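Nitrilotriacetate monooxygenase component B (Bacillus cereus ATCC 14579, PDB 3BPK) probably binds FMN and supplies reduced flavin to a partner monooxygenase. Local coordinates at residues Y18-L21 and T22-I26; S35-K38 and E39-N43; H178-G181 and L182-I185. All blocks are in the same frame, centred on the assembly; numbering follows the deposited sequence. Where two conformers were deposited one is given.

Contact 1. Residues Y18-L21 and T22-I26; sequences YKLL and TGSII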
loop_
_atom_site.group_PDB
_atom_site.type_symbol
_atom_site.label_atom_id
_atom_site.label_comp_id
_atom_site.label_asym_id
_atom_site.label_seq_id
_atom_site.Cartn_x
_atom_site.Cartn_y
_atom_site.Cartn_z
ATOM N N TYR B 18 6.075 14.306 -5.138
ATOM C CA TYR B 18 6.461 12.912 -5.425
ATOM C C TYR B 18 7.629 12.464 -4.574
ATOM O O TYR B 18 7.595 11.387 -3.992
ATOM C CB TYR B 18 6.797 12.774 -6.901
ATOM C CG TYR B 18 7.318 11.417 -7.300
ATOM C CD1 TYR B 18 6.442 10.360 -7.570
ATOM C CD2 TYR B 18 8.689 11.200 -7.445
ATOM C CE1 TYR B 18 6.926 9.116 -7.960
ATOM C CE2 TYR B 18 9.199 9.943 -7.840
ATOM C CZ TYR B 18 8.301 8.911 -8.093
ATOM O OH TYR B 18 8.799 7.681 -8.494
ATOM N N LYS B 19 8.683 13.281 -4.511
ATOM C CA LYS B 19 9.862 12.938 -3.717
ATOM C C LYS B 19 9.533 12.810 -2.232
ATOM O O LYS B 19 10.057 11.915 -1.527
ATOM C CB LYS B 19 10.972 13.977 -3.939
ATOM C CG LYS B 19 11.526 13.961 -5.366
ATOM C CD LYS B 19 12.332 15.238 -5.676
ATOM C CE LYS B 19 13.546 15.359 -4.756
ATOM N NZ LYS B 19 14.386 16.549 -5.101
ATOM N N LEU B 20 8.663 13.686 -1.734
ATOM C CA LEU B 20 8.294 13.602 -0.340
ATOM C C LEU B 20 7.435 12.366 -0.048
ATOM O O LEU B 20 7.667 11.674 0.954
ATOM C CB LEU B 20 7.593 14.887 0.102
ATOM C CG LEU B 20 7.678 15.184 1.580
ATOM C CD1 LEU B 20 9.063 14.944 2.171
ATOM C CD2 LEU B 20 7.250 16.640 1.786
ATOM N N LEU B 21 6.470 12.069 -0.923
ATOM C CA LEU B 21 5.619 10.899 -0.668
ATOM C C LEU B 21 6.434 9.621 -0.754
ATOM O O LEU B 21 6.328 8.751 0.143
ATOM C CB LEU B 21 4.504 10.806 -1.698
ATOM C CG LEU B 21 3.397 11.820 -1.509
ATOM C CD1 LEU B 21 2.524 11.929 -2.787
ATOM C CD2 LEU B 21 2.559 11.494 -0.284
ATOM N N THR B 22 7.242 9.496 -1.832
ATOM C CA THR B 22 7.974 8.240 -2.029
ATOM C C THR B 22 9.121 8.064 -1.031
ATOM O O THR B 22 9.624 6.944 -0.855
ATOM C CB THR B 22 8.497 8.091 -3.475
ATOM O OG1 THR B 22 9.334 9.213 -3.805
ATOM C CG2 THR B 22 7.320 8.005 -4.498
ATOM N N GLY B 23 9.589 9.170 -0.413
ATOM C CA GLY B 23 10.611 9.055 0.627
ATOM C C GLY B 23 10.070 8.840 2.016
ATOM O O GLY B 23 10.822 8.412 2.907
ATOM N N SER B 24 8.788 9.215 2.238
ATOM C CA SER B 24 8.162 9.147 3.566
ATOM C C SER B 24 7.390 7.855 3.787
ATOM O O SER B 24 7.421 7.260 4.894
ATOM C CB SER B 24 7.210 10.339 3.771
ATOM O OG SER B 24 7.896 11.583 3.684
ATOM N N ILE B 25 6.695 7.422 2.746
ATOM C CA ILE B 25 5.808 6.247 2.872
ATOM C C ILE B 25 6.628 5.062 2.373
ATOM O O ILE B 25 6.627 4.687 1.195
ATOM C CB ILE B 25 4.461 6.443 2.146
ATOM C CG1 ILE B 25 3.716 7.658 2.750
ATOM C CG2 ILE B 25 3.620 5.137 2.196
ATOM C CD1 ILE B 25 2.494 8.115 1.904
ATOM N N ILE B 26 7.427 4.545 3.307
ATOM C CA ILE B 26 8.386 3.476 3.022
ATOM C C ILE B 26 8.412 2.514 4.202
ATOM O O ILE B 26 8.026 2.888 5.317
ATOM C CB ILE B 26 9.806 4.045 2.806
ATOM C CG1 ILE B 26 10.238 4.904 4.018
ATOM C CG2 ILE B 26 9.898 4.863 1.506
ATOM C CD1 ILE B 26 11.786 5.097 4.104
#
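The last turns of helix 14-24, where it unwinds into an inverse gamma turn centred on Ile-25, join Tyr-18 to Thr-22, Leu-20 to Ser-24 and Leu-21 to Ile-25. Thr-22 meets Tyr-18 through its backbone, its hydroxyl and its methyl. Its OG1 donates to Tyr-18 O at 2.8 Å, while its own backbone N reaches the same oxygen from the opposite face of the carbonyl plane, so one acceptor carries two bonds. OG1 sits between the backbone N and the carbonyl carbon (chi1 57°), which turns the hydroxyl back along the helix and leaves the methyl for the ring: CG2 lies over one face of Tyr-18, 3.9 Å from the ring centroid, a CH-pi contact displaced toward CE1. Threonine suits the place by supplying both a hydroxyl and a methyl from one branch point. Tyr-49 of strand 42-54 touches both side chains.

Leu-21 and Ile-25 lie side by side one turn apart, CD2 to CD1 4.0 Å, apolar branches suited to a helix flank that faces the second subunit; Leu-21 packs there on Ala-54 of that subunit. Gly-23, with no side chain, suits a tight spot beside Lys-19 O, to which its N donates. Ser-24, which packs on Ile-134 of the second subunit, is a short residue whose polar end is satisfied within its own helix: OG donates to Leu-20 O at 2.7 Å.

Contact 2. Residues S35-K38 and E39-N43; sequences SVTK and EGVLN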
loop_
_atom_site.group_PDB
_atom_site.type_symbol
_atom_site.label_atom_id
_atom_site.label_comp_id
_atom_site.label_asym_id
_atom_site.label_seq_id
_atom_site.Cartn_x
_atom_site.Cartn_y
_atom_site.Cartn_z
ATOM N N SER B 35 -0.532 -8.707 -17.516
ATOM C CA SER B 35 -1.814 -8.386 -18.117
ATOM C C SER B 35 -1.632 -8.635 -19.615
ATOM O O SER B 35 -0.490 -8.735 -20.104
ATOM C CB SER B 35 -2.186 -6.904 -17.834
ATOM O OG SER B 35 -1.254 -5.998 -18.432
ATOM N N VAL B 36 -2.745 -8.745 -20.341
ATOM C CA VAL B 36 -2.667 -9.122 -21.773
ATOM C C VAL B 36 -3.382 -8.080 -22.625
ATOM O O VAL B 36 -4.469 -7.619 -22.245
ATOM C CB VAL B 36 -3.271 -10.542 -22.000
ATOM C CG1 VAL B 36 -3.270 -10.890 -23.500
ATOM C CG2 VAL B 36 -2.427 -11.596 -21.238
ATOM N N THR B 37 -2.760 -7.711 -23.761
ATOM C CA THR B 37 -3.366 -6.723 -24.676
ATOM C C THR B 37 -4.464 -7.361 -25.535
ATOM O O THR B 37 -4.576 -8.595 -25.589
ATOM C CB THR B 37 -2.323 -6.103 -25.633
ATOM O OG1 THR B 37 -1.914 -7.091 -26.609
ATOM C CG2 THR B 37 -1.088 -5.563 -24.895
ATOM N N LYS B 38 -5.257 -6.523 -26.234
ATOM C CA LYS B 38 -6.264 -7.054 -27.152
ATOM C C LYS B 38 -5.606 -7.861 -28.282
ATOM O O LYS B 38 -6.257 -8.730 -28.896
ATOM C CB LYS B 38 -7.131 -5.943 -27.752
ATOM C CG LYS B 38 -8.170 -5.357 -26.807
ATOM C CD LYS B 38 -9.253 -4.586 -27.572
ATOM C CE LYS B 38 -8.680 -3.500 -28.496
ATOM N NZ LYS B 38 -7.412 -2.840 -28.005
ATOM N N GLU B 39 -4.326 -7.597 -28.544
ATOM C CA GLU B 39 -3.596 -8.292 -29.632
ATOM C C GLU B 39 -2.941 -9.592 -29.156
ATOM O O GLU B 39 -2.376 -10.340 -29.964
ATOM C CB GLU B 39 -2.525 -7.375 -30.217
ATOM C CG GLU B 39 -3.096 -6.171 -30.959
ATOM C CD GLU B 39 -3.758 -5.139 -30.050
ATOM O OE1 GLU B 39 -3.280 -4.888 -28.920
ATOM O OE2 GLU B 39 -4.783 -4.580 -30.484
ATOM N N GLY B 40 -3.040 -9.861 -27.851
ATOM C CA GLY B 40 -2.563 -11.128 -27.269
ATOM C C GLY B 40 -1.205 -11.094 -26.604
ATOM O O GLY B 40 -0.677 -12.148 -26.221
ATOM N N VAL B 41 -0.642 -9.891 -26.442
ATOM C CA VAL B 41 0.729 -9.759 -25.956
ATOM C C VAL B 41 0.746 -9.688 -24.424
ATOM O O VAL B 41 -0.117 -9.026 -23.831
ATOM C CB VAL B 41 1.414 -8.549 -26.571
ATOM C CG1 VAL B 41 2.766 -8.298 -25.908
ATOM C CG2 VAL B 41 1.539 -8.747 -28.122
ATOM N N LEU B 42 1.684 -10.408 -23.801
ATOM C CA LEU B 42 1.771 -10.447 -22.337
ATOM C C LEU B 42 2.660 -9.306 -21.817
ATOM O O LEU B 42 3.871 -9.322 -22.005
ATOM C CB LEU B 42 2.332 -11.798 -21.880
ATOM C CG LEU B 42 2.415 -12.033 -20.373
ATOM C CD1 LEU B 42 1.018 -11.968 -19.746
ATOM C CD2 LEU B 42 3.097 -13.368 -20.070
ATOM N N ASN B 43 2.046 -8.325 -21.157
ATOM C CA ASN B 43 2.782 -7.238 -20.561
ATOM C C ASN B 43 3.093 -7.564 -19.105
ATOM O O ASN B 43 2.362 -8.355 -18.454
ATOM C CB ASN B 43 1.945 -5.944 -20.598
ATOM C CG ASN B 43 1.939 -5.262 -21.963
ATOM O OD1 ASN B 43 0.883 -4.933 -22.467
ATOM N ND2 ASN B 43 3.137 -5.017 -22.540
HETATM O O HOH W 1 -4.751 -3.713 -26.705
#
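The flat groups here are the carboxylate of Glu-39 and the amide of Asn-43, one in the type I turn (Thr-37 to Gly-40) of a beta hairpin, the other at the start of its returning strand. The carboxylate folds back beside the turn: OE1 lies 3.6 Å from Thr-37 CB, OE2 lies alongside Lys-38 CB with Lys-38 NZ 4.0 Å away, too far for a salt bridge, and a water donates to OE1 while accepting from Lys-38 N and NZ. The Asn-43 side chain crosses that of Thr-37 at about a right angle, with OD1 3.2 Å from the methyl CG2; Asn-77 and Glu-110 hold its oxygen and nitrogen.

Thr-37 ties the turn together. With OG1 between the backbone N and the carbonyl carbon (chi1 71°), the hydroxyl points into the bend and accepts from Val-41 N at 3.1 Å, more weakly from Glu-39 N; it also bonds Asn-107. Gly-40 N closes the turn on Thr-37 O at 3.0 Å, and glycine suits the positive phi of 99°, which other residues seldom adopt.

Beyond the turn, strands 28-36 and 42-54 pair antiparallel. Ser-35 and Asn-43 form a hydrogen-bonded pair on the face where Asn-77 bonds both side chains. Branched Val-36 and Leu-42 form a non-hydrogen-bonded one on the other face, near Val-126 and Pro-127, where Val-36 CG2 meets Leu-42 CD1 at 3.8 Å.

Contact 3. Residues H178-G181 and L182-I185; sequences HAEG and LKPI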
loop_
_atom_site.group_PDB
_atom_site.type_symbol
_atom_site.label_atom_id
_atom_site.label_comp_id
_atom_site.label_asym_id
_atom_site.label_seq_id
_atom_site.Cartn_x
_atom_site.Cartn_y
_atom_site.Cartn_z
ATOM N N HIS B 178 6.583 -18.116 5.287
ATOM C CA HIS B 178 7.891 -17.846 5.902
ATOM C C HIS B 178 8.524 -16.632 5.278
ATOM O O HIS B 178 9.049 -16.687 4.171
ATOM C CB HIS B 178 8.850 -19.027 5.781
ATOM C CG HIS B 178 8.468 -20.181 6.639
ATOM N ND1 HIS B 178 8.439 -21.480 6.171
ATOM C CD2 HIS B 178 8.079 -20.234 7.932
ATOM C CE1 HIS B 178 8.059 -22.285 7.146
ATOM N NE2 HIS B 178 7.832 -21.556 8.224
ATOM N N ALA B 179 8.452 -15.512 6.000
ATOM C CA ALA B 179 8.941 -14.237 5.472
ATOM C C ALA B 179 10.428 -14.290 5.105
ATOM O O ALA B 179 10.828 -13.788 4.045
ATOM C CB ALA B 179 8.657 -13.106 6.490
ATOM N N GLU B 180 11.249 -14.927 5.952
ATOM C CA GLU B 180 12.678 -14.990 5.628
ATOM C C GLU B 180 12.982 -15.933 4.467
ATOM O O GLU B 180 13.979 -15.745 3.770
ATOM C CB GLU B 180 13.546 -15.335 6.842
ATOM C CG GLU B 180 14.291 -14.123 7.436
ATOM C CD GLU B 180 15.157 -13.357 6.415
ATOM O OE1 GLU B 180 15.046 -12.107 6.374
ATOM O OE2 GLU B 180 15.920 -13.997 5.643
ATOM N N GLY B 181 12.139 -16.932 4.226
ATOM C CA GLY B 181 12.301 -17.767 3.041
ATOM C C GLY B 181 11.854 -17.054 1.772
ATOM O O GLY B 181 12.430 -17.236 0.705
ATOM N N LEU B 182 10.828 -16.205 1.897
ATOM C CA LEU B 182 10.319 -15.425 0.767
ATOM C C LEU B 182 11.324 -14.384 0.266
ATOM O O LEU B 182 11.484 -14.214 -0.946
ATOM C CB LEU B 182 9.024 -14.738 1.176
ATOM C CG LEU B 182 8.350 -13.847 0.110
ATOM C CD1 LEU B 182 7.978 -14.608 -1.213
ATOM C CD2 LEU B 182 7.117 -13.144 0.711
ATOM N N LYS B 183 11.972 -13.671 1.194
ATOM C CA LYS B 183 12.910 -12.591 0.838
ATOM C C LYS B 183 12.235 -11.540 -0.058
ATOM O O LYS B 183 12.690 -11.206 -1.165
ATOM C CB LYS B 183 14.192 -13.124 0.205
ATOM C CG LYS B 183 14.950 -14.029 1.160
ATOM C CD LYS B 183 16.267 -14.470 0.591
ATOM C CE LYS B 183 17.251 -14.823 1.716
ATOM N NZ LYS B 183 16.687 -15.770 2.749
ATOM N N PRO B 184 11.136 -10.982 0.442
ATOM C CA PRO B 184 10.425 -9.993 -0.373
ATOM C C PRO B 184 11.289 -8.752 -0.568
ATOM O O PRO B 184 12.133 -8.441 0.291
ATOM C CB PRO B 184 9.207 -9.669 0.489
ATOM C CG PRO B 184 9.722 -9.862 1.946
ATOM C CD PRO B 184 10.556 -11.142 1.787
ATOM N N ILE B 185 11.102 -8.066 -1.696
ATOM C CA ILE B 185 11.781 -6.775 -1.881
ATOM C C ILE B 185 10.790 -5.611 -1.793
ATOM O O ILE B 185 9.582 -5.766 -2.092
ATOM C CB ILE B 185 12.631 -6.721 -3.177
ATOM C CG1 ILE B 185 11.769 -6.872 -4.405
ATOM C CG2 ILE B 185 13.792 -7.749 -3.163
ATOM C CD1 ILE B 185 11.396 -5.549 -4.993
#
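Lys-183, just past the short helix 179-182, folds its side chain back over the C-terminal end of that helix to meet Glu-180. From CB the chain leaves with CG beside the backbone N, which sets CG 3.3 Å from Glu-180 O. CD and CE then pass Glu-180 O at 4.1 and 4.0 Å, and a bend at the last torsion (chi4 50°) brings NZ round to it. There NZ donates to Glu-180 O at 2.9 Å, nearly along the C=O axis. Lysine suits the spot: its length spans the final turn, and its charge should be favoured beside carbonyls at a helix C-terminus.

The backbone keeps helical bonding up to Lys-183, whose N bonds Ala-179 O at 3.1 Å, and Leu-182 N bonds His-178 O, the N-cap residue. Lys-183 then takes a positive phi of 56° and ends the helix; Pro-184, which has no N-H to donate, follows, its CD 3.5 Å from Ala-179 O. The small Ala-179 and Pro-184 both pack on Ile-26 of the second subunit. Glu-180 bends at chi2 and crosses the lysine; in the conformer given, its OE2 makes a long, weak salt bridge with Lys-183 NZ at 3.5 Å.

How the contacts relate
Within one chain the three contacts follow one another and do not touch. Contacts 1 and 2 lie on opposite sides of the chain's centre, their centres 32 Å apart, although strand 28-36 is the next element after helix 14-24. Contact 3 is 24 Å from contact 1 and 30 Å from contact 2, centre to centre; the nearest atoms of contacts 1 and 3 are still about 10 Å apart. What links contacts 1 and 3 is the dimer: the end of 18-26 in one subunit meets 178-185 of the other across the interface, with Ser-24 on Leu-182 of the second subunit. Contact 2, by contrast, is touched by no other chain of the assembly.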